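Transcriptional regulator (NtrC family) (Aquifex aeolicus, PDB 3DZD) probably acts as a phosphorylation-controlled activator of sigma54-dependent transcription, coupling a receiver domain to an ATP-hydrolysing AAA+ domain, captured here in its inactive state with ADP bound. Local coordinates at residues Leu4-Glu9 with Pro46-Asp51; Gly224-Asp229 with Val262-Ile267; Lys241-Leu246 with Arg284-Tyr289. All coordinates share one frame; numbering follows the deposited sequence.

Contact 1 of 3, residues Leu4-Glu9 with Pro46-Asp51; sequences LVVDDE and PVIVLD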
loop_
_atom_site.group_PDB
_atom_site.type_symbol
_atom_site.label_atom_id
_atom_site.label_comp_id
_atom_site.label_asym_id
_atom_site.label_seq_id
_atom_site.Cartn_x
_atom_site.Cartn_y
_atom_site.Cartn_z
ATOM N N LEU A 4 -9.695 -9.576 -24.947
ATOM C CA LEU A 4 -9.848 -10.670 -25.900
ATOM C C LEU A 4 -11.226 -11.283 -25.753
ATOM O O LEU A 4 -11.612 -11.692 -24.658
ATOM C CB LEU A 4 -8.775 -11.751 -25.700
ATOM C CG LEU A 4 -8.946 -13.037 -26.526
ATOM C CD1 LEU A 4 -8.738 -12.782 -28.019
ATOM C CD2 LEU A 4 -8.014 -14.136 -26.038
ATOM N N VAL A 5 -11.962 -11.331 -26.858
ATOM C CA VAL A 5 -13.302 -11.907 -26.879
ATOM C C VAL A 5 -13.290 -13.242 -27.611
ATOM O O VAL A 5 -13.043 -13.293 -28.819
ATOM C CB VAL A 5 -14.318 -10.972 -27.561
ATOM C CG1 VAL A 5 -15.705 -11.593 -27.519
ATOM C CG2 VAL A 5 -14.335 -9.614 -26.880
ATOM N N VAL A 6 -13.542 -14.314 -26.863
ATOM C CA VAL A 6 -13.561 -15.669 -27.406
ATOM C C VAL A 6 -14.991 -16.205 -27.511
ATOM O O VAL A 6 -15.646 -16.441 -26.492
ATOM C CB VAL A 6 -12.753 -16.630 -26.522
ATOM C CG1 VAL A 6 -12.616 -17.975 -27.201
ATOM C CG2 VAL A 6 -11.385 -16.042 -26.216
ATOM N N ASP A 7 -15.471 -16.405 -28.738
ATOM C CA ASP A 7 -16.840 -16.874 -28.949
ATOM C C ASP A 7 -17.074 -17.409 -30.358
ATOM O O ASP A 7 -16.443 -16.972 -31.319
ATOM C CB ASP A 7 -17.857 -15.764 -28.635
ATOM C CG ASP A 7 -19.266 -16.307 -28.375
ATOM O OD1 ASP A 7 -19.774 -16.155 -27.247
ATOM O OD2 ASP A 7 -19.873 -16.888 -29.293
ATOM N N ASP A 8 -18.012 -18.345 -30.461
ATOM C CA ASP A 8 -18.342 -19.003 -31.719
ATOM C C ASP A 8 -19.183 -18.131 -32.654
ATOM O O ASP A 8 -19.105 -18.267 -33.874
ATOM C CB ASP A 8 -19.088 -20.309 -31.431
ATOM C CG ASP A 8 -19.317 -21.136 -32.676
ATOM O OD1 ASP A 8 -18.361 -21.791 -33.137
ATOM O OD2 ASP A 8 -20.456 -21.141 -33.186
ATOM N N GLU A 9 -19.985 -17.236 -32.089
ATOM C CA GLU A 9 -20.956 -16.494 -32.888
ATOM C C GLU A 9 -20.594 -15.030 -33.132
ATOM O O GLU A 9 -20.228 -14.307 -32.207
ATOM C CB GLU A 9 -22.338 -16.598 -32.254
ATOM C CG GLU A 9 -22.890 -18.010 -32.254
ATOM C CD GLU A 9 -24.283 -18.089 -31.667
ATOM O OE1 GLU A 9 -24.782 -17.055 -31.166
ATOM O OE2 GLU A 9 -24.877 -19.188 -31.707
ATOM N N PRO A 46 -5.361 -8.108 -20.304
ATOM C CA PRO A 46 -5.790 -7.965 -18.909
ATOM C C PRO A 46 -7.138 -8.641 -18.684
ATOM O O PRO A 46 -7.360 -9.259 -17.640
ATOM C CB PRO A 46 -5.942 -6.449 -18.740
ATOM C CG PRO A 46 -5.077 -5.855 -19.784
ATOM C CD PRO A 46 -5.075 -6.811 -20.939
ATOM N N VAL A 47 -8.033 -8.520 -19.660
ATOM C CA VAL A 47 -9.375 -9.079 -19.533
ATOM C C VAL A 47 -9.707 -9.999 -20.703
ATOM O O VAL A 47 -9.517 -9.644 -21.864
ATOM C CB VAL A 47 -10.440 -7.969 -19.456
ATOM C CG1 VAL A 47 -11.837 -8.563 -19.513
ATOM C CG2 VAL A 47 -10.238 -7.121 -18.199
ATOM N N ILE A 48 -10.208 -11.182 -20.385
ATOM C CA ILE A 48 -10.618 -12.129 -21.400
ATOM C C ILE A 48 -12.066 -12.488 -21.175
ATOM O O ILE A 48 -12.466 -12.790 -20.049
ATOM C CB ILE A 48 -9.786 -13.402 -21.344
ATOM C CG1 ILE A 48 -8.325 -13.084 -21.674
ATOM C CG2 ILE A 48 -10.344 -14.434 -22.303
ATOM C CD1 ILE A 48 -7.372 -14.215 -21.377
ATOM N N VAL A 49 -12.845 -12.434 -22.255
ATOM C CA VAL A 49 -14.265 -12.741 -22.233
ATOM C C VAL A 49 -14.448 -14.056 -22.959
ATOM O O VAL A 49 -14.237 -14.140 -24.175
ATOM C CB VAL A 49 -15.092 -11.663 -22.967
ATOM C CG1 VAL A 49 -16.551 -12.100 -23.099
ATOM C CG2 VAL A 49 -14.984 -10.319 -22.265
ATOM N N LEU A 50 -14.846 -15.082 -22.216
ATOM C CA LEU A 50 -14.832 -16.444 -22.733
ATOM C C LEU A 50 -16.208 -17.100 -22.716
ATOM O O LEU A 50 -16.913 -17.062 -21.709
ATOM C CB LEU A 50 -13.853 -17.284 -21.921
ATOM C CG LEU A 50 -13.880 -18.799 -22.122
ATOM C CD1 LEU A 50 -13.233 -19.202 -23.449
ATOM C CD2 LEU A 50 -13.170 -19.458 -20.953
ATOM N N ASP A 51 -16.588 -17.702 -23.835
ATOM C CA ASP A 51 -17.836 -18.454 -23.881
ATOM C C ASP A 51 -17.640 -19.836 -23.258
ATOM O O ASP A 51 -16.654 -20.517 -23.534
ATOM C CB ASP A 51 -18.377 -18.569 -25.313
ATOM C CG ASP A 51 -19.867 -18.889 -25.345
ATOM O OD1 ASP A 51 -20.290 -19.829 -24.639
ATOM O OD2 ASP A 51 -20.620 -18.205 -26.066
#
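L4, V5 and V6 run beside I48, V49 and L50 as neighbouring parallel strands, their axes only 7° apart. Four backbone hydrogen bonds stitch them together. L4 gives its N-H to V47 O and takes one from V49 N at its O, the latter bond 2.8 Å long. V6 does the same two residues on, its N reaching V49 O at 2.8 Å and its O accepting from D51 N at 3.1 Å.

The apolar contacts divide between the two faces of the sheet. L4, V6, I48 and L50 share one face, and helix 62-69 packs on I48 and L50 there; V6 and L50 lie side by side and V6 CG1 meets L50 CD1 at 4.0 Å. V6 puts CG1 anti to its backbone N (chi1 -172°), while its other methyl, CG2, lies 4.4 Å from I48 CG2. V5 and V49 are on the reverse face, with V5 packed against helix 10-22.

Acidic groups meet where the strands end. D7 OD1 stands 2.5 Å from D51 OD2, the two carboxylate planes turned 67° from each other. K101 forms a salt bridge with D51 OD2, while D51 OD1 accepts from W53 N. D7 is steadied by an Asx turn: its OD2 takes the E9 N-H at 2.8 Å through the anti lone pair.

Aspartates at the carboxyl ends of the first and third strands, with a lysine close by, are the acidic pocket of a CheY-like receiver domain, in which D51 is probably the phosphoacceptor.

Contact 2 of 3, residues Gly224-Asp229 with Val262-Ile267; sequences GTLFLD and VDIRVI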
loop_
_atom_site.group_PDB
_atom_site.type_symbol
_atom_site.label_atom_id
_atom_site.label_comp_id
_atom_site.label_asym_id
_atom_site.label_seq_id
_atom_site.Cartn_x
_atom_site.Cartn_y
_atom_site.Cartn_z
ATOM N N GLY A 224 -7.170 -6.504 10.051
ATOM C CA GLY A 224 -5.726 -6.483 10.148
ATOM C C GLY A 224 -5.230 -6.401 11.582
ATOM O O GLY A 224 -5.842 -6.927 12.509
ATOM N N THR A 225 -4.113 -5.717 11.760
ATOM C CA THR A 225 -3.452 -5.661 13.054
ATOM C C THR A 225 -3.179 -4.215 13.389
ATOM O O THR A 225 -2.590 -3.485 12.596
ATOM C CB THR A 225 -2.124 -6.435 13.038
ATOM O OG1 THR A 225 -2.387 -7.826 12.809
ATOM C CG2 THR A 225 -1.378 -6.270 14.360
ATOM N N LEU A 226 -3.643 -3.799 14.556
ATOM C CA LEU A 226 -3.389 -2.457 15.052
ATOM C C LEU A 226 -2.238 -2.534 16.051
ATOM O O LEU A 226 -2.351 -3.227 17.059
ATOM C CB LEU A 226 -4.642 -1.919 15.742
ATOM C CG LEU A 226 -4.586 -0.489 16.263
ATOM C CD1 LEU A 226 -4.640 0.491 15.105
ATOM C CD2 LEU A 226 -5.724 -0.241 17.240
ATOM N N PHE A 227 -1.142 -1.836 15.752
ATOM C CA PHE A 227 0.031 -1.773 16.631
ATOM C C PHE A 227 0.055 -0.454 17.393
ATOM O O PHE A 227 0.214 0.617 16.802
ATOM C CB PHE A 227 1.328 -1.941 15.826
ATOM C CG PHE A 227 2.603 -1.782 16.645
ATOM C CD1 PHE A 227 2.842 -2.569 17.757
ATOM C CD2 PHE A 227 3.575 -0.859 16.272
ATOM C CE1 PHE A 227 4.007 -2.430 18.490
ATOM C CE2 PHE A 227 4.738 -0.719 17.000
ATOM C CZ PHE A 227 4.957 -1.506 18.112
ATOM N N LEU A 228 -0.115 -0.538 18.709
ATOM C CA LEU A 228 -0.078 0.638 19.570
ATOM C C LEU A 228 1.302 0.799 20.191
ATOM O O LEU A 228 1.615 0.149 21.193
ATOM C CB LEU A 228 -1.115 0.499 20.675
ATOM C CG LEU A 228 -2.564 0.346 20.209
ATOM C CD1 LEU A 228 -3.456 0.003 21.368
ATOM C CD2 LEU A 228 -3.046 1.624 19.496
ATOM N N ASP A 229 2.126 1.658 19.603
ATOM C CA ASP A 229 3.460 1.906 20.136
ATOM C C ASP A 229 3.388 2.775 21.391
ATOM O O ASP A 229 2.682 3.781 21.424
ATOM C CB ASP A 229 4.367 2.549 19.082
ATOM C CG ASP A 229 5.845 2.209 19.288
ATOM O OD1 ASP A 229 6.218 1.774 20.402
ATOM O OD2 ASP A 229 6.634 2.373 18.328
ATOM N N VAL A 262 -15.506 -3.188 14.370
ATOM C CA VAL A 262 -14.188 -3.529 13.850
ATOM C C VAL A 262 -13.742 -4.928 14.219
ATOM O O VAL A 262 -14.261 -5.558 15.138
ATOM C CB VAL A 262 -13.090 -2.534 14.272
ATOM C CG1 VAL A 262 -12.534 -1.804 13.048
ATOM C CG2 VAL A 262 -13.609 -1.569 15.325
ATOM N N ASP A 263 -12.770 -5.413 13.469
ATOM C CA ASP A 263 -12.204 -6.716 13.725
ATOM C C ASP A 263 -10.696 -6.548 13.645
ATOM O O ASP A 263 -10.116 -6.608 12.568
ATOM C CB ASP A 263 -12.717 -7.716 12.691
ATOM C CG ASP A 263 -11.949 -9.019 12.703
ATOM O OD1 ASP A 263 -11.826 -9.654 13.775
ATOM O OD2 ASP A 263 -11.472 -9.415 11.619
ATOM N N ILE A 264 -10.069 -6.302 14.787
ATOM C CA ILE A 264 -8.640 -6.043 14.816
ATOM C C ILE A 264 -7.935 -6.976 15.773
ATOM O O ILE A 264 -8.469 -7.337 16.813
ATOM C CB ILE A 264 -8.345 -4.608 15.260
ATOM C CG1 ILE A 264 -9.096 -4.297 16.552
ATOM C CG2 ILE A 264 -8.739 -3.616 14.175
ATOM C CD1 ILE A 264 -9.337 -2.823 16.769
ATOM N N ARG A 265 -6.733 -7.380 15.396
ATOM C CA ARG A 265 -5.817 -8.020 16.321
ATOM C C ARG A 265 -4.934 -6.916 16.886
ATOM O O ARG A 265 -4.281 -6.188 16.140
ATOM C CB ARG A 265 -4.978 -9.067 15.601
ATOM C CG ARG A 265 -4.466 -10.167 16.494
ATOM C CD ARG A 265 -3.164 -9.772 17.184
ATOM N NE ARG A 265 -2.720 -10.851 18.063
ATOM C CZ ARG A 265 -2.143 -11.968 17.631
ATOM N NH1 ARG A 265 -1.934 -12.147 16.332
ATOM N NH2 ARG A 265 -1.786 -12.907 18.497
ATOM N N VAL A 266 -4.938 -6.779 18.203
ATOM C CA VAL A 266 -4.233 -5.692 18.858
ATOM C C VAL A 266 -2.857 -6.111 19.342
ATOM O O VAL A 266 -2.720 -7.059 20.122
ATOM C CB VAL A 266 -5.026 -5.172 20.059
ATOM C CG1 VAL A 266 -4.250 -4.066 20.761
ATOM C CG2 VAL A 266 -6.394 -4.685 19.604
ATOM N N ILE A 267 -1.838 -5.403 18.870
ATOM C CA ILE A 267 -0.485 -5.602 19.376
ATOM C C ILE A 267 -0.011 -4.300 20.000
ATOM O O ILE A 267 -0.142 -3.232 19.393
ATOM C CB ILE A 267 0.507 -6.038 18.277
ATOM C CG1 ILE A 267 0.013 -7.320 17.595
ATOM C CG2 ILE A 267 1.896 -6.232 18.874
ATOM C CD1 ILE A 267 0.954 -7.856 16.529
HETATM O O HOH W 1 -2.153 -10.403 13.743
#
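I264 makes the first side-chain touch of 262-267, with its CD1 4.5 Å from L226 CD2. The first backbone bond between the segments comes from R265, whose N-H runs straight into G224 O at 3.1 Å; that oxygen also accepts from R178 NE. R265 O then receives L226 N. The R265 side chain sets out beside T225, bends at chi2 (-85°) and turns away to the carbonyls of I148, A149 and A153. At its tip, NH1 donates a hydrogen bond to a water in the guanidinium plane, and the same water lies 2.8 Å from T225 OG1, bridging the two side chains. V266 is on the face shared with L226, and its CG1 meets L228 CD1 obliquely at 4.2 Å.

I267 brings both of its branches into play. With CG1 anti to the carbonyl carbon (chi1 -57°), I267 CD1 comes to 3.6 Å from T225 CG2, while I267 CG2 rests 3.9 Å from F227 CD1. The I267 N-H goes to L226 O, and I267 O takes L228 N at 2.8 Å. T225 turns its methyl to I267 and its hydroxyl to the water and to H173 ND1. An alanine here would probably leave H173 and the water without that partner and open a gap beside I267 CD1.

F227 also packs on helix 165-176, its side chain about 5 Å from the bound ADP. Four apolar or small residues leading to D229, next to a parallel strand in the centre of the sheet, fit the Walker B strand of an AAA+ P-loop ATPase.

Contact 3 of 3, residues Lys241-Leu246 with Arg284-Tyr289; sequences KLLRVL and REDLYY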
loop_
_atom_site.group_PDB
_atom_site.type_symbol
_atom_site.label_atom_id
_atom_site.label_comp_id
_atom_site.label_asym_id
_atom_site.label_seq_id
_atom_site.Cartn_x
_atom_site.Cartn_y
_atom_site.Cartn_z
ATOM N N LYS A 241 -11.674 4.587 26.840
ATOM C CA LYS A 241 -12.350 4.436 25.558
ATOM C C LYS A 241 -11.868 3.204 24.792
ATOM O O LYS A 241 -12.671 2.431 24.280
ATOM C CB LYS A 241 -12.154 5.696 24.715
ATOM C CG LYS A 241 -12.869 6.919 25.281
ATOM C CD LYS A 241 -12.631 8.149 24.419
ATOM C CE LYS A 241 -13.056 7.903 22.979
ATOM N NZ LYS A 241 -14.458 7.399 22.905
ATOM N N LEU A 242 -10.550 3.041 24.713
ATOM C CA LEU A 242 -9.942 1.892 24.060
ATOM C C LEU A 242 -10.451 0.603 24.699
ATOM O O LEU A 242 -10.765 -0.365 24.010
ATOM C CB LEU A 242 -8.419 1.978 24.176
ATOM C CG LEU A 242 -7.569 0.869 23.549
ATOM C CD1 LEU A 242 -7.835 0.762 22.055
ATOM C CD2 LEU A 242 -6.072 1.109 23.806
ATOM N N LEU A 243 -10.537 0.604 26.026
ATOM C CA LEU A 243 -11.029 -0.549 26.756
ATOM C C LEU A 243 -12.431 -0.926 26.268
ATOM O O LEU A 243 -12.703 -2.085 25.943
ATOM C CB LEU A 243 -11.057 -0.257 28.256
ATOM C CG LEU A 243 -11.630 -1.400 29.092
ATOM C CD1 LEU A 243 -10.744 -2.642 28.987
ATOM C CD2 LEU A 243 -11.804 -0.976 30.531
ATOM N N ARG A 244 -13.312 0.066 26.214
ATOM C CA ARG A 244 -14.691 -0.154 25.806
ATOM C C ARG A 244 -14.789 -0.733 24.395
ATOM O O ARG A 244 -15.722 -1.481 24.085
ATOM C CB ARG A 244 -15.496 1.144 25.920
ATOM C CG ARG A 244 -16.961 0.975 25.583
ATOM C CD ARG A 244 -17.804 2.038 26.266
ATOM N NE ARG A 244 -19.229 1.879 25.985
ATOM C CZ ARG A 244 -19.962 0.849 26.402
ATOM N NH1 ARG A 244 -19.402 -0.129 27.108
ATOM N NH2 ARG A 244 -21.255 0.792 26.102
ATOM N N VAL A 245 -13.823 -0.384 23.547
ATOM C CA VAL A 245 -13.740 -0.945 22.198
ATOM C C VAL A 245 -13.330 -2.418 22.236
ATOM O O VAL A 245 -13.924 -3.256 21.560
ATOM C CB VAL A 245 -12.768 -0.142 21.308
ATOM C CG1 VAL A 245 -12.383 -0.936 20.067
ATOM C CG2 VAL A 245 -13.391 1.205 20.923
ATOM N N LEU A 246 -12.322 -2.736 23.041
ATOM C CA LEU A 246 -11.906 -4.119 23.199
ATOM C C LEU A 246 -13.056 -4.971 23.709
ATOM O O LEU A 246 -13.188 -6.131 23.329
ATOM C CB LEU A 246 -10.725 -4.221 24.159
ATOM C CG LEU A 246 -9.473 -3.447 23.755
ATOM C CD1 LEU A 246 -8.329 -3.789 24.684
ATOM C CD2 LEU A 246 -9.107 -3.770 22.318
ATOM N N ARG A 284 -4.846 1.709 33.432
ATOM C CA ARG A 284 -5.961 0.862 33.841
ATOM C C ARG A 284 -5.547 -0.592 33.950
ATOM O O ARG A 284 -4.859 -1.128 33.085
ATOM C CB ARG A 284 -7.125 0.978 32.860
ATOM C CG ARG A 284 -7.550 2.400 32.544
ATOM C CD ARG A 284 -8.778 2.364 31.660
ATOM N NE ARG A 284 -9.822 1.541 32.263
ATOM C CZ ARG A 284 -10.922 2.034 32.820
ATOM N NH1 ARG A 284 -11.122 3.349 32.833
ATOM N NH2 ARG A 284 -11.824 1.220 33.353
ATOM N N GLU A 285 -5.994 -1.230 35.018
ATOM C CA GLU A 285 -5.625 -2.601 35.318
ATOM C C GLU A 285 -6.341 -3.582 34.391
ATOM O O GLU A 285 -5.749 -4.561 33.928
ATOM C CB GLU A 285 -5.959 -2.908 36.780
ATOM C CG GLU A 285 -5.486 -4.254 37.281
ATOM C CD GLU A 285 -6.007 -4.563 38.676
ATOM O OE1 GLU A 285 -6.665 -3.686 39.277
ATOM O OE2 GLU A 285 -5.761 -5.682 39.170
ATOM N N ASP A 286 -7.619 -3.321 34.129
ATOM C CA ASP A 286 -8.423 -4.219 33.311
ATOM C C ASP A 286 -7.965 -4.176 31.860
ATOM O O ASP A 286 -8.013 -5.180 31.160
ATOM C CB ASP A 286 -9.917 -3.886 33.430
ATOM C CG ASP A 286 -10.224 -2.404 33.191
ATOM O OD1 ASP A 286 -9.307 -1.630 32.838
ATOM O OD2 ASP A 286 -11.399 -2.011 33.363
ATOM N N LEU A 287 -7.507 -3.006 31.426
ATOM C CA LEU A 287 -7.029 -2.812 30.070
ATOM C C LEU A 287 -5.706 -3.530 29.886
ATOM O O LEU A 287 -5.423 -4.076 28.821
ATOM C CB LEU A 287 -6.841 -1.319 29.788
ATOM C CG LEU A 287 -6.041 -0.973 28.534
ATOM C CD1 LEU A 287 -6.841 -1.319 27.296
ATOM C CD2 LEU A 287 -5.653 0.492 28.520
ATOM N N TYR A 288 -4.884 -3.507 30.929
ATOM C CA TYR A 288 -3.583 -4.140 30.877
ATOM C C TYR A 288 -3.750 -5.624 30.614
ATOM O O TYR A 288 -3.162 -6.167 29.679
ATOM C CB TYR A 288 -2.819 -3.931 32.184
ATOM C CG TYR A 288 -1.615 -4.829 32.321
ATOM C CD1 TYR A 288 -0.444 -4.563 31.635
ATOM C CD2 TYR A 288 -1.653 -5.952 33.132
ATOM C CE1 TYR A 288 0.662 -5.381 31.761
ATOM C CE2 TYR A 288 -0.551 -6.781 33.264
ATOM C CZ TYR A 288 0.601 -6.492 32.573
ATOM O OH TYR A 288 1.700 -7.321 32.696
ATOM N N TYR A 289 -4.559 -6.283 31.437
ATOM C CA TYR A 289 -4.789 -7.713 31.263
ATOM C C TYR A 289 -5.459 -8.040 29.925
ATOM O O TYR A 289 -5.222 -9.103 29.359
ATOM C CB TYR A 289 -5.540 -8.302 32.462
ATOM C CG TYR A 289 -4.677 -8.298 33.707
ATOM C CD1 TYR A 289 -3.534 -9.085 33.779
ATOM C CD2 TYR A 289 -4.974 -7.478 34.789
ATOM C CE1 TYR A 289 -2.722 -9.074 34.899
ATOM C CE2 TYR A 289 -4.165 -7.462 35.920
ATOM C CZ TYR A 289 -3.041 -8.266 35.968
ATOM O OH TYR A 289 -2.227 -8.266 37.083
#
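L243 sends its two methyls to different neighbours on the helix that starts after R284. Its CG stands anti to the backbone N (chi1 177°), which carries the branch point straight across to the other helix. L243 CD1 then rests 3.9 Å from L287 CA, against the backbone, and CD2 reaches the charged pair R284 and D286. L243 CD2 is modelled 3.0 Å from D286 OD2, a separation so short that it is doubtful, and 3.6 Å from R284 NH2.

That pair is locked within its own segment. D286 holds its CG between the backbone N and the carbonyl carbon (chi1 51°), the crowded position, which folds the carboxylate back over the first turn, where OD1 also takes a weak bond from L287 N. R284, at the N-cap, bends at chi3 and grips the acid side-on: R284 NE meets D286 OD1 at 3.3 Å and R284 NH2 meets D286 OD2 at the same length, each on a syn lone pair and close to the guanidinium plane.

L287 answers from the second helix. L287 CB is 4.2 Å from L243 CD1, and L287 CD1 lies 3.9 Å from L246 CD1 and 4.3 Å from L242 CD2. Q239 is a further neighbour of L287.

The helix axes cross at 48°, 9.9 Å apart, and the contact packs the start of helix 285-291 on helix 236-248. R284 and R290, which also touches L243 and L246, belong to a segment that in related sigma54 activators carries arginine-finger residues reaching a neighbouring subunit's nucleotide.

Contact 1 belongs to the receiver domain, its centre 43 Å from that of contact 2 and 55 Å from that of contact 3, which both lie in the AAA+ domain. Contacts 1 and 2 are alike in kind: buried pairs of parallel strands joined by backbone hydrogen bonds. Their polar chemistry differs, since contact 1 ends in clustered acids and contact 2 has a water-bridged threonine and arginine. Contact 3 is only partly buried and joins helices by leucines beside a salt bridge, without hydrogen bonds between its segments. Contacts 2 and 3 meet directly, L228 CD1 packing 3.7 Å from L242 CD2, so helix 236-248 touches both strand 225-229 and helix 285-291.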